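Local coordinates for putative oxidoreductase (Pseudomonas putida, PDB 3L6D) that probably works as an NADP-dependent oxidoreductase, a putative enzyme with a nucleotide-binding domain like that of 6-phosphogluconate dehydrogenase and a helical domain like that of reductive aminases, at the interface of chains A and B. Residues are numbered along the deposited sequence; one frame, centred on the assembly and turned at random. Chains: chain A/B, Putative oxidoreductase.

Contact 1: the interface of chains A and B. Residues chain A 185, 189, 265, 268-269; chain B 189, 265, 268-269.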
loop_
_atom_site.group_PDB
_atom_site.type_symbol
_atom_site.label_atom_id
_atom_site.label_comp_id
_atom_site.label_asym_id
_atom_site.label_seq_id
_atom_site.Cartn_x
_atom_site.Cartn_y
_atom_site.Cartn_z
ATOM N N ALA A 185 -5.208 4.277 -5.943
ATOM C CA ALA A 185 -6.209 3.355 -5.388
ATOM C C ALA A 185 -5.801 2.889 -3.976
ATOM O O ALA A 185 -6.626 2.858 -3.085
ATOM C CB ALA A 185 -6.490 2.172 -6.345
ATOM N N THR A 189 -8.129 3.131 -0.586
ATOM C CA THR A 189 -8.431 1.989 0.274
ATOM C C THR A 189 -8.166 2.348 1.734
ATOM O O THR A 189 -8.969 2.023 2.606
ATOM C CB THR A 189 -7.675 0.664 -0.068
ATOM O OG1 THR A 189 -6.312 0.726 0.358
ATOM C CG2 THR A 189 -7.763 0.342 -1.548
ATOM N N VAL A 265 -14.954 0.354 -2.434
ATOM C CA VAL A 265 -13.677 -0.168 -2.941
ATOM C C VAL A 265 -13.497 -1.571 -2.447
ATOM O O VAL A 265 -13.224 -2.490 -3.241
ATOM C CB VAL A 265 -12.447 0.730 -2.572
ATOM C CG1 VAL A 265 -11.198 0.183 -3.183
ATOM C CG2 VAL A 265 -12.671 2.183 -3.024
ATOM N N ALA A 268 -15.731 -3.903 -4.392
ATOM C CA ALA A 268 -15.118 -4.213 -5.684
ATOM C C ALA A 268 -13.996 -5.232 -5.582
ATOM O O ALA A 268 -13.872 -6.119 -6.450
ATOM C CB ALA A 268 -14.614 -2.913 -6.344
ATOM N N VAL A 269 -13.179 -5.117 -4.528
ATOM C CA VAL A 269 -12.145 -6.095 -4.236
ATOM C C VAL A 269 -12.751 -7.479 -4.056
ATOM O O VAL A 269 -12.267 -8.443 -4.628
ATOM C CB VAL A 269 -11.329 -5.699 -2.956
ATOM C CG1 VAL A 269 -10.480 -6.898 -2.440
ATOM C CG2 VAL A 269 -10.482 -4.499 -3.221
ATOM N N THR B 189 -5.533 -3.926 -5.395
ATOM C CA THR B 189 -5.290 -2.792 -6.300
ATOM C C THR B 189 -4.012 -3.031 -7.070
ATOM O O THR B 189 -3.913 -2.672 -8.253
ATOM C CB THR B 189 -5.180 -1.388 -5.600
ATOM O OG1 THR B 189 -4.004 -1.330 -4.770
ATOM C CG2 THR B 189 -6.443 -1.052 -4.789
ATOM N N VAL B 265 -12.040 -2.077 -9.247
ATOM C CA VAL B 265 -11.528 -1.469 -8.001
ATOM C C VAL B 265 -11.227 -0.014 -8.278
ATOM O O VAL B 265 -11.706 0.877 -7.565
ATOM C CB VAL B 265 -10.298 -2.206 -7.411
ATOM C CG1 VAL B 265 -9.890 -1.566 -6.075
ATOM C CG2 VAL B 265 -10.598 -3.682 -7.198
ATOM N N ALA B 268 -14.237 2.074 -8.569
ATOM C CA ALA B 268 -14.872 2.323 -7.285
ATOM C C ALA B 268 -14.144 3.488 -6.608
ATOM O O ALA B 268 -14.767 4.371 -6.007
ATOM C CB ALA B 268 -14.831 1.070 -6.425
ATOM N N VAL B 269 -12.818 3.483 -6.719
ATOM C CA VAL B 269 -11.989 4.556 -6.185
ATOM C C VAL B 269 -12.365 5.889 -6.819
ATOM O O VAL B 269 -12.453 6.907 -6.129
ATOM C CB VAL B 269 -10.506 4.244 -6.468
ATOM C CG1 VAL B 269 -9.618 5.519 -6.287
ATOM C CG2 VAL B 269 -10.075 3.062 -5.604
#
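Where A:Val265 and B:Val265 meet, no aromatic ring takes part, and the flat groups are the peptide links at the start of helix 264-281. The CG2 methyl of A:Val265 sits squarely above one face of the link between B:Ala268 and B:Val269, 3.9 Å from B:Val269 N. The twin approach puts B:Val265 CG2 over a face of the equivalent link in chain A, 4.0 Å from A:Val269 N. A branched valine suits this place because its second methyl is left for another partner. In both chains CG1 lies opposite the backbone N (chi1 -177° in A:Val265), which aims it at its own copy across the two-fold axis. The two CG1 atoms touch at 3.6 Å, with the side chains crossing at about a right angle.

Alanines flank this pair. A:Ala268 CB presses against the main chain of the partner helix, 3.8 Å from B:Val265 CA, and B:Ala268 CB does the same in return. A side chain no larger than a methyl lets the two helices come this near. Further along, A:Ala185 of helix 169-199 pushes its CB between two methyls of chain B, 3.6 Å from B:Thr189 CG2 and a little farther from B:Val269 CG2. That valine methyl also leans on A:Val265 CG2, linking the two helix pairs into one apolar core.

The threonines behave here as hydrocarbon. Each directs CG2, rather than its hydroxyl, at the partner, and the two side chains reach toward each other tip to tip. Beta-branched residues keep such methyls in fixed directions, so among these residues the fit appears to rest on the shape of the packed methyls. The self-pairs show that the symmetry axis runs through this patch, from B:Ala268 CB against A:Ala268 CB at 4.0 Å to A:Thr189 CG2 against B:Thr189 CG2 at 3.8 Å.

Contact 2: the interface of chains A and B. Residues chain A 226, 273, 286-287, 289-290; chain B 187-188, 191.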
loop_
_atom_site.group_PDB
_atom_site.type_symbol
_atom_site.label_atom_id
_atom_site.label_comp_id
_atom_site.label_asym_id
_atom_site.label_seq_id
_atom_site.Cartn_x
_atom_site.Cartn_y
_atom_site.Cartn_z
ATOM N N ALA A 226 4.193 -11.617 -3.821
ATOM C CA ALA A 226 3.434 -11.598 -5.064
ATOM C C ALA A 226 4.286 -11.331 -6.305
ATOM O O ALA A 226 4.078 -11.947 -7.343
ATOM C CB ALA A 226 2.347 -10.559 -4.980
ATOM N N VAL A 273 -12.003 -10.951 -6.457
ATOM C CA VAL A 273 -11.576 -12.221 -5.900
ATOM C C VAL A 273 -12.623 -13.349 -6.097
ATOM O O VAL A 273 -12.248 -14.483 -6.418
ATOM C CB VAL A 273 -11.135 -12.031 -4.434
ATOM C CG1 VAL A 273 -10.894 -13.362 -3.746
ATOM C CG2 VAL A 273 -9.862 -11.161 -4.405
ATOM N N ILE A 286 -2.999 -16.336 -4.097
ATOM C CA ILE A 286 -3.750 -15.068 -4.228
ATOM C C ILE A 286 -3.237 -14.177 -5.358
ATOM O O ILE A 286 -3.998 -13.409 -5.936
ATOM C CB ILE A 286 -3.791 -14.304 -2.855
ATOM C CG1 ILE A 286 -4.768 -13.141 -2.876
ATOM C CG2 ILE A 286 -2.412 -13.802 -2.461
ATOM C CD1 ILE A 286 -6.209 -13.550 -3.159
ATOM N N ALA A 287 -1.954 -14.276 -5.688
ATOM C CA ALA A 287 -1.431 -13.463 -6.788
ATOM C C ALA A 287 -1.984 -13.868 -8.169
ATOM O O ALA A 287 -1.864 -13.118 -9.138
ATOM C CB ALA A 287 0.081 -13.456 -6.778
ATOM N N THR A 289 -4.815 -13.755 -8.873
ATOM C CA THR A 289 -5.847 -12.770 -9.100
ATOM C C THR A 289 -5.477 -11.951 -10.340
ATOM O O THR A 289 -6.328 -11.598 -11.149
ATOM C CB THR A 289 -5.986 -11.836 -7.860
ATOM O OG1 THR A 289 -6.332 -12.617 -6.689
ATOM C CG2 THR A 289 -7.075 -10.835 -8.096
ATOM N N THR A 290 -4.188 -11.647 -10.454
ATOM C CA THR A 290 -3.621 -10.981 -11.614
ATOM C C THR A 290 -4.076 -11.522 -12.979
ATOM O O THR A 290 -4.374 -10.748 -13.903
ATOM C CB THR A 290 -2.088 -11.036 -11.514
ATOM O OG1 THR A 290 -1.676 -10.288 -10.350
ATOM C CG2 THR A 290 -1.453 -10.453 -12.725
HETATM N N MSE B 187 -3.517 -4.904 -1.577
HETATM C CA MSE B 187 -2.983 -5.990 -2.407
HETATM C C MSE B 187 -3.714 -6.146 -3.727
HETATM O O MSE B 187 -3.069 -6.296 -4.785
HETATM C CB MSE B 187 -3.027 -7.321 -1.650
HETATM C CG MSE B 187 -2.170 -7.311 -0.382
HETATM SE SE MSE B 187 -2.456 -8.959 0.646
HETATM C CE MSE B 187 -2.351 -10.311 -0.743
ATOM N N VAL B 188 -5.048 -6.153 -3.667
ATOM C CA VAL B 188 -5.839 -6.346 -4.868
ATOM C C VAL B 188 -5.680 -5.167 -5.882
ATOM O O VAL B 188 -5.638 -5.411 -7.090
ATOM C CB VAL B 188 -7.295 -6.694 -4.519
ATOM C CG1 VAL B 188 -8.177 -6.691 -5.763
ATOM C CG2 VAL B 188 -7.345 -8.067 -3.789
ATOM N N PHE B 191 -2.725 -6.155 -7.841
ATOM C CA PHE B 191 -3.068 -7.181 -8.834
ATOM C C PHE B 191 -3.806 -6.604 -10.018
ATOM O O PHE B 191 -3.489 -6.937 -11.166
ATOM C CB PHE B 191 -3.831 -8.392 -8.211
ATOM C CG PHE B 191 -3.144 -8.994 -7.034
ATOM C CD1 PHE B 191 -1.751 -9.073 -6.980
ATOM C CD2 PHE B 191 -3.880 -9.480 -5.948
ATOM C CE1 PHE B 191 -1.104 -9.630 -5.873
ATOM C CE2 PHE B 191 -3.241 -10.039 -4.839
ATOM C CZ PHE B 191 -1.857 -10.122 -4.801
#
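B:Phe191 swings its ring beside its own backbone N, with CG opposite the carbonyl carbon (chi1 -52°), and so carries it from helix 169-199 into a pocket of chain A. The second torsion, -36°, turns one face of the ring toward the 3-10 helix 286-293. Over that face, offset toward the rim, lies A:Ala287 CA, 3.9 Å from B:Phe191 CZ. A:Ile286 O stands above the same face near the rim, 3.6 Å from B:Phe191 CE2. The opposite face is backed by the carbonyl oxygen of B:Met187, over the ring centre, so the phenyl group is sandwiched between its own helix and the partner. A:Ala226, from helix 204-232, closes an edge, its CB in the ring plane and 3.7 Å from B:Phe191 CE1. At A:Ala287 the small side chain lets the backbone CA lie over the face, while at A:Ala226 a lone methyl is short enough to fit against the ring edge.

The base of the ring meets two threonines whose side chains run at about a right angle to that of B:Phe191. A:Thr289 CB lies 3.7 Å from B:Phe191 CD2, while its hydroxyl is engaged within its own chain: OG1 gives a hydrogen bond to A:Ile286 O at 2.6 Å, in the carbonyl plane. This ties down one turn of the 3-10 helix and fixes the threonine's rotation, leaving its carbon side to the ring. A:Thr290 OG1 rests 3.6 Å from B:Phe191 CB. A leucine in place of B:Phe191 would probably leave A:Ala287 CA without the ring face beneath it and A:Ala226 CB without the edge it meets, with the 3-10 helix less firmly held.

Beside the ring, A:Ile286 offers CG1 to B:Phe191 and CG2 to the selenomethionine B:Met187, whose flexible chain bends at its last torsion to bring CE round. A smaller contact flanks this cluster, A:Val273 CG2 to B:Val188 CG2 at 4.0 Å.

Contact 1 and contact 2 lie about 13 Å apart, measured between the centres of their C-alpha atoms, and belong to one two-fold symmetric interface. Both use helix 169-199 of chain B and helix 264-281 of chain A, so the same pair of elements passes from one patch to the next. Contact 1 straddles the symmetry axis, whereas contact 2 lies to one side and has a twin with the chains exchanged. Together they give a central apolar seam flanked by two ring-filled pockets, an arrangement that fits the intertwined dimers common in this enzyme family and is consistent with the deposited dimer being the biological one, though the structure alone does not show it.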